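Local coordinates for fosfomycin resistance protein FosX (Mesorhizobium loti, PDB 1R9C) that catalyses the hydration of the antibiotic fosfomycin, opening its epoxide with the aid of manganese(II) and so conferring resistance to the drug, at residues A[18-21]-A[22-25]; A[30-34]-A[35-39]; A[76-79]-A[80-83]. All coordinates share one frame; numbering follows the deposited sequence.

Contact 1 (A[18-21]-A[22-25]); sequences MTRI and LEGV
R20 and E23 run side by side along the exposed flank of the helix, pointing the same way, and meet in a salt bridge one turn apart. The bond runs from R20 NH1 to E23 OE1 over 3.1 Å; the oxygen lies in the guanidinium plane, at its edge, and is met on its syn side. The two flat groups are turned 48° against each other, and the bridge rests on this one N–O pair. A bend at chi2 of R20 (-47°) lays the guanidinium beside the E23 carboxylate, while E23 reaches out extended. The other carboxylate oxygen, E23 OE2, rests 3.5 Å from the methyl T19 CG2, whose side chain also lies alongside; T19 OG1 instead bonds to L15 O and K45 NZ.

On the inner flank M18 and L22 slant across one another. With CG of M18 anti to the backbone N (chi1 -178°), that methylene approaches L22 CD1 at 4.1 Å, and both side chains press on I56 of strand 52-58. I21 CG2 and V25 CG2 make a looser apolar contact at 4.5 Å. The backbone bonds run from L22, E23, G24 and V25 to the carbonyls four residues earlier. The pattern is that of an amphipathic alpha helix packed on the beta-sheet of a glyoxalase-type (VOC) module.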
# COMPACT_ATOMS: atom_id res chain seq x y z
N MET A 18 -12.11 -10.98 4.11
CA MET A 18 -11.10 -9.91 4.19
C MET A 18 -11.44 -8.95 5.34
O MET A 18 -10.55 -8.49 6.03
CB MET A 18 -10.97 -9.16 2.86
CG MET A 18 -9.89 -8.07 2.87
SD MET A 18 -8.23 -8.74 3.20
CE MET A 18 -7.25 -7.37 2.55
N THR A 19 -12.73 -8.64 5.53
CA THR A 19 -13.20 -7.82 6.64
C THR A 19 -12.70 -8.43 7.96
O THR A 19 -12.15 -7.72 8.83
CB THR A 19 -14.76 -7.75 6.61
OG1 THR A 19 -15.20 -6.99 5.47
CG2 THR A 19 -15.30 -6.98 7.81
N ARG A 20 -12.87 -9.75 8.10
CA ARG A 20 -12.51 -10.44 9.34
C ARG A 20 -10.99 -10.39 9.56
O ARG A 20 -10.53 -10.17 10.68
CB ARG A 20 -13.09 -11.85 9.40
CG ARG A 20 -14.64 -11.88 9.26
CD ARG A 20 -15.44 -10.84 10.16
NE ARG A 20 -16.89 -10.87 9.93
CZ ARG A 20 -17.75 -9.89 10.28
NH1 ARG A 20 -17.29 -8.77 10.86
NH2 ARG A 20 -19.08 -10.02 10.05
N ILE A 21 -10.23 -10.59 8.49
CA ILE A 21 -8.77 -10.41 8.54
C ILE A 21 -8.38 -9.00 9.01
O ILE A 21 -7.60 -8.86 9.94
CB ILE A 21 -8.11 -10.78 7.17
CG1 ILE A 21 -8.30 -12.28 6.90
CG2 ILE A 21 -6.65 -10.39 7.17
CD1 ILE A 21 -8.03 -12.73 5.44
N LEU A 22 -8.93 -7.95 8.38
CA LEU A 22 -8.50 -6.60 8.72
C LEU A 22 -8.93 -6.24 10.15
O LEU A 22 -8.21 -5.55 10.87
CB LEU A 22 -9.05 -5.59 7.70
CG LEU A 22 -8.53 -5.69 6.27
CD1 LEU A 22 -9.39 -4.81 5.34
CD2 LEU A 22 -7.06 -5.22 6.24
N GLU A 23 -10.10 -6.74 10.56
CA GLU A 23 -10.57 -6.50 11.92
C GLU A 23 -9.75 -7.32 12.94
O GLU A 23 -9.37 -6.81 14.01
CB GLU A 23 -12.06 -6.83 12.05
CG GLU A 23 -12.95 -5.81 11.35
CD GLU A 23 -14.42 -6.21 11.36
OE1 GLU A 23 -14.74 -7.32 11.81
OE2 GLU A 23 -15.25 -5.40 10.92
N GLY A 24 -9.45 -8.56 12.57
CA GLY A 24 -8.82 -9.51 13.47
C GLY A 24 -7.36 -9.15 13.70
O GLY A 24 -6.89 -9.20 14.84
N VAL A 25 -6.65 -8.80 12.63
CA VAL A 25 -5.21 -8.52 12.74
C VAL A 25 -4.96 -7.07 13.13
O VAL A 25 -4.17 -6.82 14.04
CB VAL A 25 -4.40 -8.90 11.47
CG1 VAL A 25 -2.93 -8.65 11.68
CG2 VAL A 25 -4.56 -10.34 11.13

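Contact 2 (A[30-34]-A[35-39])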
# COMPACT_ATOMS: atom_id res chain seq x y z
N GLU A 30 -14.63 -0.68 10.11
CA GLU A 30 -15.36 -0.48 8.86
C GLU A 30 -16.12 0.83 8.91
O GLU A 30 -16.95 1.04 9.81
CB GLU A 30 -16.30 -1.65 8.58
CG GLU A 30 -16.89 -1.68 7.17
CD GLU A 30 -17.92 -2.78 7.02
OE1 GLU A 30 -19.05 -2.50 6.55
OE2 GLU A 30 -17.61 -3.93 7.39
N VAL A 31 -15.84 1.71 7.96
CA VAL A 31 -16.54 3.02 7.89
C VAL A 31 -17.50 3.16 6.71
O VAL A 31 -18.26 4.13 6.63
CB VAL A 31 -15.55 4.21 7.93
CG1 VAL A 31 -14.67 4.16 9.22
CG2 VAL A 31 -14.66 4.21 6.73
N TYR A 32 -17.46 2.21 5.77
CA TYR A 32 -18.31 2.30 4.58
C TYR A 32 -18.46 0.94 3.94
O TYR A 32 -17.49 0.18 3.88
CB TYR A 32 -17.71 3.26 3.55
CG TYR A 32 -18.41 3.26 2.19
CD1 TYR A 32 -19.59 4.00 1.98
CD2 TYR A 32 -17.90 2.52 1.11
CE1 TYR A 32 -20.23 4.01 0.72
CE2 TYR A 32 -18.54 2.53 -0.15
CZ TYR A 32 -19.68 3.27 -0.33
OH TYR A 32 -20.29 3.25 -1.57
N ALA A 33 -19.67 0.67 3.45
CA ALA A 33 -19.94 -0.50 2.61
C ALA A 33 -20.89 -0.11 1.48
O ALA A 33 -21.99 0.40 1.73
CB ALA A 33 -20.51 -1.68 3.44
N SER A 34 -20.47 -0.35 0.25
CA SER A 34 -21.31 -0.07 -0.91
C SER A 34 -22.60 -0.90 -0.92
O SER A 34 -23.57 -0.52 -1.55
CB SER A 34 -20.53 -0.24 -2.21
OG SER A 34 -20.23 -1.59 -2.44
N ASP A 35 -22.62 -2.01 -0.18
CA ASP A 35 -23.85 -2.82 0.00
C ASP A 35 -25.03 -2.11 0.70
O ASP A 35 -26.19 -2.54 0.57
CB ASP A 35 -23.52 -4.11 0.75
CG ASP A 35 -23.01 -5.19 -0.18
OD1 ASP A 35 -23.30 -5.13 -1.39
OD2 ASP A 35 -22.27 -6.12 0.21
N THR A 36 -24.74 -1.03 1.43
CA THR A 36 -25.79 -0.17 1.99
C THR A 36 -26.54 0.61 0.89
O THR A 36 -27.54 1.29 1.16
CB THR A 36 -25.21 0.79 3.08
OG1 THR A 36 -24.25 0.10 3.88
CG2 THR A 36 -26.28 1.18 4.09
N GLU A 37 -26.07 0.49 -0.35
CA GLU A 37 -26.69 1.15 -1.51
C GLU A 37 -27.61 0.22 -2.31
O GLU A 37 -27.40 -0.99 -2.38
CB GLU A 37 -25.61 1.71 -2.44
CG GLU A 37 -24.66 2.71 -1.79
CD GLU A 37 -23.53 3.18 -2.70
OE1 GLU A 37 -23.61 3.00 -3.95
OE2 GLU A 37 -22.56 3.76 -2.16
N GLN A 38 -28.64 0.80 -2.92
CA GLN A 38 -29.50 0.04 -3.83
C GLN A 38 -28.79 -0.09 -5.18
O GLN A 38 -27.98 0.77 -5.54
CB GLN A 38 -30.85 0.73 -4.00
N PHE A 39 -29.09 -1.18 -5.90
CA PHE A 39 -28.53 -1.44 -7.23
C PHE A 39 -27.10 -0.87 -7.43
O PHE A 39 -26.86 -0.08 -8.34
CB PHE A 39 -29.45 -0.90 -8.33
CG PHE A 39 -30.86 -1.45 -8.30
CD1 PHE A 39 -31.86 -0.81 -7.55
CD2 PHE A 39 -31.21 -2.57 -9.05
CE1 PHE A 39 -33.16 -1.31 -7.53
CE2 PHE A 39 -32.52 -3.07 -9.03
CZ PHE A 39 -33.50 -2.43 -8.27
O HOH W 1 -22.45 -2.95 -3.32
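Y32 and E37 join the end of strand 29-33 to the turn that follows it, a short 3-10 turn leading out of the sheet. The phenol oxygen Y32 OH donates to E37 OE2 in a hydrogen bond modelled at 2.4 Å, so short that its exact length is doubtful. The carboxylate oxygen sits at the ring edge, in the ring plane, yet the carboxylate itself is turned 62° from that plane and the two side chains cross at about a right angle. E37 reaches across with CG anti to its own carbonyl carbon (chi1 -58°) and the chain extended beyond it.

The turn that carries E37 here is closed by two backbone bonds and one from a side-chain hydroxyl. T36 N and T36 OG1 both donate to A33 O, each over 3.1 Å and from the same face of the peptide, and E37 N bonds to S34 O at 3.0 Å, standing 51° out of the carbonyl plane.

Farther out, strand 44-49 fixes the base of the turn. V31 and Y32 both face F46 in a classic beta bulge, and the Y32 ring also meets that of F46. The tyrosine touches E44, the inferred proton acceptor of the active site, and packs on L128 of the second subunit, so this surface turn probably borders the active site. D35 OD2 forms a salt bridge with R43, and S34 OG bonds to E44 N. A water joins the two residues at the start of the turn, lying 2.7 Å from S34 OG and 3.0 Å from D35 OD1.

Contact 3 (A[76-79]-A[80-83]); sequences DADF and DRYA
The R81 guanidinium meets D78 OD1 at its edge, in plane, while a water lies over one face, offset toward the rim. The carboxylate stands 78° to the guanidinium, and the salt bridge from R81 NH1 to D78 OD1, at 3.2 Å, is a weak hydrogen bond with an angle of only 126°. Bends at chi2 and chi3 (-87°) fold the arginine back toward D78. The Y82 ring receives D78 CB at its edge, 3.6 Å from Y82 CD1, and the F79 ring has D80 OD1 at its edge, 3.5 Å from F79 CD2. Y82 OH bonds to M1 N of the second subunit.

Y82 N donates to D78 O and A83 N to F79 O, in the i to i-4 pattern of a helix. Two waters continue it backward: one accepts from D80 N and donates to D76 O, the other accepts from R81 N over 2.9 Å and donates to A77 O.

The contact lies where the loop after strand 69-73 leads into helix 79-89. F79 makes a cation-pi contact with R105, F79 and Y82 both pack on I107 of strand 106-110, and Y82 also touches helix 15-26.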
# COMPACT_ATOMS: atom_id res chain seq x y z
N ASP A 76 7.49 -3.94 20.17
CA ASP A 76 8.11 -5.24 20.41
C ASP A 76 7.38 -6.13 21.43
O ASP A 76 7.38 -7.36 21.29
CB ASP A 76 9.58 -5.10 20.80
CG ASP A 76 10.35 -6.39 20.58
OD1 ASP A 76 10.85 -6.93 21.58
OD2 ASP A 76 10.48 -6.94 19.45
N ALA A 77 6.77 -5.50 22.45
CA ALA A 77 6.08 -6.24 23.51
C ALA A 77 4.85 -7.01 23.01
O ALA A 77 4.43 -7.98 23.63
CB ALA A 77 5.67 -5.30 24.67
N ASP A 78 4.29 -6.57 21.89
CA ASP A 78 3.07 -7.19 21.35
C ASP A 78 3.39 -8.23 20.27
O ASP A 78 2.48 -8.79 19.68
CB ASP A 78 2.14 -6.14 20.75
CG ASP A 78 1.65 -5.14 21.77
OD1 ASP A 78 1.71 -5.44 22.97
OD2 ASP A 78 1.18 -4.03 21.44
N PHE A 79 4.67 -8.49 20.03
CA PHE A 79 5.04 -9.42 18.96
C PHE A 79 4.33 -10.78 19.09
O PHE A 79 3.71 -11.25 18.14
CB PHE A 79 6.57 -9.59 18.91
CG PHE A 79 7.05 -10.46 17.79
CD1 PHE A 79 7.43 -9.90 16.58
CD2 PHE A 79 7.15 -11.82 17.96
CE1 PHE A 79 7.89 -10.70 15.52
CE2 PHE A 79 7.61 -12.64 16.91
CZ PHE A 79 7.98 -12.07 15.69
N ASP A 80 4.40 -11.41 20.25
CA ASP A 80 3.78 -12.73 20.42
C ASP A 80 2.25 -12.70 20.33
O ASP A 80 1.66 -13.57 19.71
CB ASP A 80 4.27 -13.41 21.70
CG ASP A 80 5.75 -13.80 21.62
OD1 ASP A 80 6.29 -14.06 20.53
OD2 ASP A 80 6.45 -13.87 22.63
N ARG A 81 1.62 -11.69 20.93
CA ARG A 81 0.19 -11.39 20.74
C ARG A 81 -0.24 -11.31 19.27
O ARG A 81 -1.28 -11.87 18.87
CB ARG A 81 -0.09 -10.02 21.35
CG ARG A 81 -1.35 -9.91 22.16
CD ARG A 81 -1.21 -8.90 23.30
NE ARG A 81 -0.66 -9.49 24.50
CZ ARG A 81 0.46 -9.09 25.11
NH1 ARG A 81 1.17 -8.07 24.62
NH2 ARG A 81 0.85 -9.71 26.21
N TYR A 82 0.52 -10.56 18.48
CA TYR A 82 0.16 -10.42 17.08
C TYR A 82 0.35 -11.71 16.29
O TYR A 82 -0.41 -11.99 15.38
CB TYR A 82 0.93 -9.27 16.42
CG TYR A 82 0.20 -7.98 16.62
CD1 TYR A 82 0.57 -7.11 17.64
CD2 TYR A 82 -0.92 -7.68 15.84
CE1 TYR A 82 -0.13 -5.94 17.86
CE2 TYR A 82 -1.64 -6.51 16.04
CZ TYR A 82 -1.22 -5.63 17.04
OH TYR A 82 -1.90 -4.47 17.28
N ALA A 83 1.36 -12.48 16.65
CA ALA A 83 1.59 -13.76 16.00
C ALA A 83 0.40 -14.70 16.28
O ALA A 83 -0.04 -15.45 15.38
CB ALA A 83 2.89 -14.36 16.52
O HOH W 2 6.25 -10.19 22.46
O HOH W 3 2.85 -10.20 23.05

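Contact 1 is the buried one, within helix 15-26; contact 3 is partly buried where a loop leads into helix 79-89, and contact 2 lies on the surface where strand 29-33 ends. Both helical contacts carry an arginine–carboxylate pair three residues apart on their outer side, but contact 3 relies on waters, whereas in contact 1 the main-chain bonds are all direct. Contact 2 instead depends on a tyrosine–glutamate bond and a tight turn. Contact 1 touches both others, T19 against E30 and V25 O against Y82. Contacts 2 and 3, with centres about 33 Å apart on opposite sides of the chain's centre, both reach the second subunit.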